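Transcriptional regulator, LacI family protein (Rhodococcus jostii, PDB 3K9C) probably acts as a DNA-binding transcription factor that recognises regulatory DNA, with a periplasmic-binding-protein-like domain of the kind that senses small effectors in LacI relatives. Local coordinates at residues V231-M243 against V264-G276. Residues are numbered along the deposited sequence; the frame is centred on the assembly and turned at random.
Sequences VQMTTISQDATHM and VLAPHLVRRATTG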
ATOM      1  N   VAL B 231      11.830 -10.366  -3.025  1.00 32.54           N
ATOM      2  CA  VAL B 231      10.625 -11.077  -3.431  1.00 31.06           C
ATOM      3  C   VAL B 231      10.833 -11.619  -4.846  1.00 30.84           C
ATOM      4  O   VAL B 231      10.661 -12.815  -5.086  1.00 30.01           O
ATOM      5  CB  VAL B 231       9.385 -10.156  -3.391  1.00 30.89           C
ATOM      6  CG1 VAL B 231       8.156 -10.915  -3.855  1.00 29.00           C
ATOM      7  CG2 VAL B 231       9.174  -9.642  -1.976  1.00 31.11           C
ATOM      8  N   GLN B 232      11.230 -10.732  -5.762  1.00 29.55           N
ATOM      9  CA  GLN B 232      11.497 -11.077  -7.165  1.00 28.47           C
ATOM     10  C   GLN B 232      10.420 -11.986  -7.763  1.00 26.21           C
ATOM     11  O   GLN B 232      10.697 -13.088  -8.231  1.00 25.38           O
ATOM     12  CB  GLN B 232      12.879 -11.730  -7.299  1.00 31.73           C
ATOM     13  CG  GLN B 232      13.568 -12.056  -5.971  1.00 37.30           C
ATOM     14  CD  GLN B 232      14.878 -12.811  -6.152  1.00 40.94           C
ATOM     15  OE1 GLN B 232      15.811 -12.328  -6.808  1.00 43.17           O
ATOM     16  NE2 GLN B 232      14.951 -14.003  -5.571  1.00 40.47           N
HETATM   17  N   MSE B 233       9.194 -11.478  -7.776  1.00 23.73           N
HETATM   18  CA  MSE B 233       8.036 -12.206  -8.270  1.00 22.51           C
HETATM   19  C   MSE B 233       7.782 -12.151  -9.778  1.00 21.39           C
HETATM   20  O   MSE B 233       7.711 -11.073 -10.377  1.00 18.92           O
HETATM   21  CB  MSE B 233       6.807 -11.686  -7.529  1.00 25.56           C
HETATM   22  CG  MSE B 233       5.541 -12.478  -7.704  1.00 30.83           C
HETATM   23 SE   MSE B 233       4.154 -11.364  -6.969  1.00 42.39          SE
HETATM   24  CE  MSE B 233       4.505 -11.734  -5.104  1.00 34.24           C
ATOM     25  N   THR B 234       7.667 -13.329 -10.386  1.00 20.08           N
ATOM     26  CA  THR B 234       7.357 -13.433 -11.809  1.00 20.07           C
ATOM     27  C   THR B 234       5.902 -12.982 -11.844  1.00 19.82           C
ATOM     28  O   THR B 234       5.087 -13.435 -11.026  1.00 19.53           O
ATOM     29  CB  THR B 234       7.473 -14.896 -12.308  1.00 20.14           C
ATOM     30  OG1 THR B 234       8.845 -15.294 -12.278  1.00 20.23           O
ATOM     31  CG2 THR B 234       6.932 -15.037 -13.725  1.00 20.37           C
ATOM     32  N   THR B 235       5.571 -12.095 -12.775  1.00 18.94           N
ATOM     33  CA  THR B 235       4.222 -11.550 -12.839  1.00 19.79           C
ATOM     34  C   THR B 235       3.845 -11.104 -14.247  1.00 20.53           C
ATOM     35  O   THR B 235       4.658 -11.162 -15.165  1.00 20.37           O
ATOM     36  CB  THR B 235       4.111 -10.333 -11.886  1.00 20.27           C
ATOM     37  OG1 THR B 235       2.749  -9.923 -11.772  1.00 21.40           O
ATOM     38  CG2 THR B 235       4.934  -9.171 -12.419  1.00 21.04           C
ATOM     39  N   ILE B 236       2.607 -10.651 -14.398  1.00 20.86           N
ATOM     40  CA  ILE B 236       2.103 -10.178 -15.676  1.00 20.93           C
ATOM     41  C   ILE B 236       1.844  -8.681 -15.601  1.00 22.84           C
ATOM     42  O   ILE B 236       1.022  -8.225 -14.797  1.00 21.84           O
ATOM     43  CB  ILE B 236       0.793 -10.894 -16.047  1.00 22.25           C
ATOM     44  CG1 ILE B 236       1.083 -12.372 -16.292  1.00 22.26           C
ATOM     45  CG2 ILE B 236       0.175 -10.255 -17.270  1.00 21.08           C
ATOM     46  CD1 ILE B 236      -0.142 -13.199 -16.349  1.00 28.94           C
ATOM     47  N   SER B 237       2.548  -7.918 -16.431  1.00 20.95           N
ATOM     48  CA  SER B 237       2.382  -6.471 -16.437  1.00 22.62           C
ATOM     49  C   SER B 237       1.199  -6.012 -17.259  1.00 24.25           C
ATOM     50  O   SER B 237       0.879  -6.597 -18.293  1.00 26.05           O
ATOM     51  CB  SER B 237       3.637  -5.780 -16.970  1.00 24.35           C
ATOM     52  OG  SER B 237       3.375  -4.411 -17.238  1.00 23.71           O
ATOM     53  N   GLN B 238       0.556  -4.951 -16.785  1.00 25.48           N
ATOM     54  CA  GLN B 238      -0.577  -4.359 -17.473  1.00 25.85           C
ATOM     55  C   GLN B 238      -0.113  -3.026 -18.036  1.00 26.66           C
ATOM     56  O   GLN B 238      -0.890  -2.280 -18.632  1.00 27.79           O
ATOM     57  CB  GLN B 238      -1.721  -4.119 -16.501  1.00 27.25           C
ATOM     58  CG  GLN B 238      -2.242  -5.362 -15.832  1.00 26.50           C
ATOM     59  CD  GLN B 238      -3.702  -5.218 -15.466  1.00 25.73           C
ATOM     60  OE1 GLN B 238      -4.549  -4.997 -16.333  1.00 24.34           O
ATOM     61  NE2 GLN B 238      -4.005  -5.339 -14.181  1.00 25.17           N
ATOM     62  N   ASP B 239       1.166  -2.735 -17.820  1.00 28.62           N
ATOM     63  CA  ASP B 239       1.781  -1.498 -18.287  1.00 28.89           C
ATOM     64  C   ASP B 239       1.025  -0.289 -17.759  1.00 28.26           C
ATOM     65  O   ASP B 239       0.347   0.405 -18.509  1.00 29.18           O
ATOM     66  CB  ASP B 239       1.807  -1.450 -19.813  1.00 30.38           C
ATOM     67  CG  ASP B 239       2.865  -0.501 -20.340  1.00 34.30           C
ATOM     68  OD1 ASP B 239       3.037   0.589 -19.745  1.00 35.17           O
ATOM     69  OD2 ASP B 239       3.522  -0.844 -21.347  1.00 36.17           O
ATOM     70  N   ALA B 240       1.159  -0.049 -16.460  1.00 28.14           N
ATOM     71  CA  ALA B 240       0.492   1.059 -15.786  1.00 27.58           C
ATOM     72  C   ALA B 240       0.658   2.419 -16.491  1.00 27.37           C
ATOM     73  O   ALA B 240      -0.318   3.166 -16.667  1.00 25.83           O
ATOM     74  CB  ALA B 240       0.995   1.151 -14.350  1.00 24.96           C
ATOM     75  N   THR B 241       1.880   2.745 -16.890  1.00 25.57           N
ATOM     76  CA  THR B 241       2.118   4.020 -17.549  1.00 26.29           C
ATOM     77  C   THR B 241       1.261   4.190 -18.803  1.00 25.93           C
ATOM     78  O   THR B 241       0.574   5.197 -18.951  1.00 26.03           O
ATOM     79  CB  THR B 241       3.596   4.193 -17.916  1.00 27.84           C
ATOM     80  OG1 THR B 241       4.399   4.016 -16.746  1.00 29.23           O
ATOM     81  CG2 THR B 241       3.840   5.592 -18.470  1.00 28.85           C
ATOM     82  N   HIS B 242       1.285   3.206 -19.695  1.00 25.91           N
ATOM     83  CA  HIS B 242       0.489   3.297 -20.920  1.00 28.28           C
ATOM     84  C   HIS B 242      -1.011   3.258 -20.624  1.00 27.31           C
ATOM     85  O   HIS B 242      -1.807   3.894 -21.312  1.00 27.70           O
ATOM     86  CB  HIS B 242       0.848   2.165 -21.885  1.00 32.07           C
ATOM     87  CG  HIS B 242       0.153   2.262 -23.210  1.00 39.22           C
ATOM     88  ND1 HIS B 242       0.249   1.283 -24.176  1.00 42.06           N
ATOM     89  CD2 HIS B 242      -0.641   3.227 -23.733  1.00 40.84           C
ATOM     90  CE1 HIS B 242      -0.457   1.640 -25.235  1.00 43.54           C
ATOM     91  NE2 HIS B 242      -1.007   2.816 -24.992  1.00 41.85           N
HETATM   92  N   MSE B 243      -1.400   2.505 -19.604  1.00 26.35           N
HETATM   93  CA  MSE B 243      -2.803   2.427 -19.242  1.00 26.01           C
HETATM   94  C   MSE B 243      -3.266   3.786 -18.698  1.00 23.64           C
HETATM   95  O   MSE B 243      -4.361   4.245 -19.011  1.00 23.25           O
HETATM   96  CB  MSE B 243      -3.018   1.330 -18.199  1.00 28.91           C
HETATM   97  CG  MSE B 243      -4.471   0.929 -18.030  1.00 34.31           C
HETATM   98 SE   MSE B 243      -4.622  -0.637 -16.887  1.00 42.45          SE
HETATM   99  CE  MSE B 243      -4.152  -1.944 -18.226  1.00 38.15           C
ATOM    100  N   VAL B 264      -8.786  -2.001 -25.155  1.00 31.15           N
ATOM    101  CA  VAL B 264      -8.133  -3.142 -24.523  1.00 29.21           C
ATOM    102  C   VAL B 264      -6.645  -3.156 -24.863  1.00 29.78           C
ATOM    103  O   VAL B 264      -6.270  -3.141 -26.032  1.00 29.38           O
ATOM    104  CB  VAL B 264      -8.764  -4.473 -24.973  1.00 29.13           C
ATOM    105  CG1 VAL B 264      -7.994  -5.640 -24.380  1.00 29.07           C
ATOM    106  CG2 VAL B 264     -10.221  -4.536 -24.523  1.00 28.47           C
ATOM    107  N   LEU B 265      -5.805  -3.196 -23.830  1.00 28.34           N
ATOM    108  CA  LEU B 265      -4.358  -3.197 -23.992  1.00 29.17           C
ATOM    109  C   LEU B 265      -3.711  -4.564 -23.761  1.00 30.04           C
ATOM    110  O   LEU B 265      -4.143  -5.342 -22.907  1.00 29.23           O
ATOM    111  CB  LEU B 265      -3.738  -2.184 -23.031  1.00 29.31           C
ATOM    112  CG  LEU B 265      -4.424  -0.814 -22.981  1.00 31.67           C
ATOM    113  CD1 LEU B 265      -3.678   0.091 -22.013  1.00 31.97           C
ATOM    114  CD2 LEU B 265      -4.460  -0.194 -24.378  1.00 32.55           C
ATOM    115  N   ALA B 266      -2.656  -4.842 -24.518  1.00 29.56           N
ATOM    116  CA  ALA B 266      -1.936  -6.102 -24.402  1.00 28.97           C
ATOM    117  C   ALA B 266      -1.001  -6.090 -23.203  1.00 28.46           C
ATOM    118  O   ALA B 266      -0.292  -5.115 -22.966  1.00 29.08           O
ATOM    119  CB  ALA B 266      -1.132  -6.360 -25.659  1.00 29.95           C
ATOM    120  N   PRO B 267      -1.001  -7.177 -22.418  1.00 27.62           N
ATOM    121  CA  PRO B 267      -0.133  -7.276 -21.243  1.00 25.91           C
ATOM    122  C   PRO B 267       1.121  -8.044 -21.649  1.00 25.17           C
ATOM    123  O   PRO B 267       1.193  -8.566 -22.757  1.00 25.19           O
ATOM    124  CB  PRO B 267      -0.988  -8.073 -20.271  1.00 26.78           C
ATOM    125  CG  PRO B 267      -1.632  -9.070 -21.185  1.00 27.80           C
ATOM    126  CD  PRO B 267      -2.055  -8.209 -22.371  1.00 26.42           C
ATOM    127  N   HIS B 268       2.113  -8.099 -20.772  1.00 23.80           N
ATOM    128  CA  HIS B 268       3.320  -8.857 -21.078  1.00 24.93           C
ATOM    129  C   HIS B 268       3.867  -9.549 -19.851  1.00 23.99           C
ATOM    130  O   HIS B 268       3.590  -9.150 -18.720  1.00 23.67           O
ATOM    131  CB  HIS B 268       4.396  -7.983 -21.753  1.00 23.64           C
ATOM    132  CG  HIS B 268       4.593  -6.638 -21.131  1.00 26.03           C
ATOM    133  ND1 HIS B 268       5.460  -6.417 -20.080  1.00 27.22           N
ATOM    134  CD2 HIS B 268       4.065  -5.430 -21.441  1.00 26.66           C
ATOM    135  CE1 HIS B 268       5.459  -5.133 -19.772  1.00 27.24           C
ATOM    136  NE2 HIS B 268       4.621  -4.512 -20.584  1.00 29.61           N
ATOM    137  N   LEU B 269       4.622 -10.615 -20.086  1.00 23.67           N
ATOM    138  CA  LEU B 269       5.201 -11.397 -19.009  1.00 25.47           C
ATOM    139  C   LEU B 269       6.477 -10.771 -18.495  1.00 23.88           C
ATOM    140  O   LEU B 269       7.312 -10.326 -19.267  1.00 25.83           O
ATOM    141  CB  LEU B 269       5.505 -12.824 -19.475  1.00 24.63           C
ATOM    142  CG  LEU B 269       6.250 -13.675 -18.439  1.00 26.26           C
ATOM    143  CD1 LEU B 269       5.319 -13.987 -17.288  1.00 25.47           C
ATOM    144  CD2 LEU B 269       6.760 -14.962 -19.084  1.00 25.91           C
ATOM    145  N   VAL B 270       6.612 -10.744 -17.179  1.00 23.51           N
ATOM    146  CA  VAL B 270       7.791 -10.207 -16.546  1.00 21.82           C
ATOM    147  C   VAL B 270       8.332 -11.317 -15.663  1.00 23.23           C
ATOM    148  O   VAL B 270       7.802 -11.578 -14.578  1.00 22.75           O
ATOM    149  CB  VAL B 270       7.460  -8.967 -15.691  1.00 23.43           C
ATOM    150  CG1 VAL B 270       8.734  -8.439 -15.018  1.00 22.30           C
ATOM    151  CG2 VAL B 270       6.834  -7.898 -16.559  1.00 16.70           C
ATOM    152  N   ARG B 271       9.378 -11.979 -16.149  1.00 24.57           N
ATOM    153  CA  ARG B 271      10.007 -13.083 -15.429  1.00 25.80           C
ATOM    154  C   ARG B 271      11.028 -12.623 -14.419  1.00 26.27           C
ATOM    155  O   ARG B 271      11.899 -11.802 -14.711  1.00 25.79           O
ATOM    156  CB  ARG B 271      10.716 -14.037 -16.393  1.00 27.09           C
ATOM    157  CG  ARG B 271       9.818 -14.927 -17.202  1.00 30.26           C
ATOM    158  CD  ARG B 271      10.622 -15.614 -18.287  1.00 34.21           C
ATOM    159  NE  ARG B 271      11.254 -14.623 -19.156  1.00 38.34           N
ATOM    160  CZ  ARG B 271      11.894 -14.908 -20.285  1.00 39.01           C
ATOM    161  NH1 ARG B 271      11.993 -16.169 -20.692  1.00 37.67           N
ATOM    162  NH2 ARG B 271      12.425 -13.929 -21.007  1.00 37.52           N
ATOM    163  N   ARG B 272      10.921 -13.172 -13.222  1.00 25.92           N
ATOM    164  CA  ARG B 272      11.858 -12.861 -12.168  1.00 25.58           C
ATOM    165  C   ARG B 272      12.311 -14.196 -11.596  1.00 26.68           C
ATOM    166  O   ARG B 272      12.656 -15.093 -12.370  1.00 30.03           O
ATOM    167  CB  ARG B 272      11.214 -11.948 -11.119  1.00 26.12           C
ATOM    168  CG  ARG B 272      10.843 -10.572 -11.690  1.00 23.46           C
ATOM    169  CD  ARG B 272      10.836  -9.475 -10.623  1.00 24.98           C
ATOM    170  NE  ARG B 272      10.624  -8.146 -11.200  1.00 25.11           N
ATOM    171  CZ  ARG B 272       9.435  -7.648 -11.530  1.00 26.71           C
ATOM    172  NH1 ARG B 272       8.328  -8.359 -11.336  1.00 27.67           N
ATOM    173  NH2 ARG B 272       9.345  -6.439 -12.073  1.00 27.40           N
ATOM    174  N   ALA B 273      12.276 -14.370 -10.281  1.00 24.46           N
ATOM    175  CA  ALA B 273      12.762 -15.620  -9.703  1.00 24.07           C
ATOM    176  C   ALA B 273      11.771 -16.568  -9.027  1.00 23.76           C
ATOM    177  O   ALA B 273      12.192 -17.502  -8.334  1.00 24.13           O
ATOM    178  CB  ALA B 273      13.895 -15.297  -8.731  1.00 23.95           C
ATOM    179  N   THR B 274      10.470 -16.357  -9.213  1.00 22.39           N
ATOM    180  CA  THR B 274       9.489 -17.233  -8.574  1.00 22.65           C
ATOM    181  C   THR B 274       8.948 -18.346  -9.466  1.00 23.27           C
ATOM    182  O   THR B 274       8.006 -19.043  -9.090  1.00 22.95           O
ATOM    183  CB  THR B 274       8.296 -16.429  -8.004  1.00 21.78           C
ATOM    184  OG1 THR B 274       7.691 -15.657  -9.050  1.00 21.33           O
ATOM    185  CG2 THR B 274       8.774 -15.504  -6.886  1.00 22.25           C
ATOM    186  N   THR B 275       9.534 -18.509 -10.649  1.00 25.24           N
ATOM    187  CA  THR B 275       9.113 -19.571 -11.563  1.00 26.72           C
ATOM    188  C   THR B 275      10.344 -20.305 -12.076  1.00 28.75           C
ATOM    189  O   THR B 275      11.426 -19.731 -12.145  1.00 29.41           O
ATOM    190  CB  THR B 275       8.317 -19.018 -12.768  1.00 26.83           C
ATOM    191  OG1 THR B 275       9.073 -17.986 -13.412  1.00 29.81           O
ATOM    192  CG2 THR B 275       6.981 -18.461 -12.313  1.00 24.14           C
ATOM    193  N   GLY B 276      10.179 -21.579 -12.417  1.00 29.88           N
ATOM    194  CA  GLY B 276      11.291 -22.368 -12.916  1.00 28.56           C
ATOM    195  C   GLY B 276      10.850 -23.758 -13.323  1.00 29.37           C
ATOM    196  O   GLY B 276       9.672 -24.089 -13.203  1.00 28.85           O
TER
HETATM  197  O   HOH W   1       0.081  -2.095 -24.330  1.00 46.96           O
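A short antiparallel ladder between 235-237 and 268-270 runs through the crossover region between the two lobes of this periplasmic-binding-protein-like fold. Two hydrogen-bonded pairs define its register: Val270 N gives to Thr235 O at 2.8 Å and receives through its own O from Thr235 N, while Ser237 and His268 exchange the same two bonds around the non-hydrogen-bonded pair Ile236-Leu269. Ser237 CB lies over one face of the His268 ring, 3.4 Å from His268 CE1; with CG between the backbone N and the carbonyl carbon (chi1 44°), the ring swings back over Ser237. Ser237 OG, meanwhile, accepts from Asp239 N, an ST turn leading to Asp239, the N-cap of helix 240-255, whose OD1 accepts from His242 N.

Beyond the ladder, residues 272-275 grip Thr234 with three bonds. Its N meets Thr274 OG1 at 2.7 Å, nearly straight (168°), and its OG1 accepts from Arg272 N and pairs with Thr275 OG1 at 2.9 Å. Arg272 reaches back alongside Thr235, its NH1 2.9 Å from Met233 O; that oxygen lies only 3° out of the guanidinium plane, and Val270 CG1 sits over the rim of one guanidinium face. A leucine in place of Arg272 would probably leave Met233 O without this donor and Asp222 without this salt bridge, since NH2 holds that carboxylate.

Thr274 OG1 also bonds to Val217 O, tying this loop to strand 216-218 of the parallel sheet. Met233 packs on helix 194-206, whereas at the other end Met243 rests on Leu265 and on Phe25 of helix 24-39; strand 262-270 lies between 104-108 and the edge strand 235-237 of the mixed sheet.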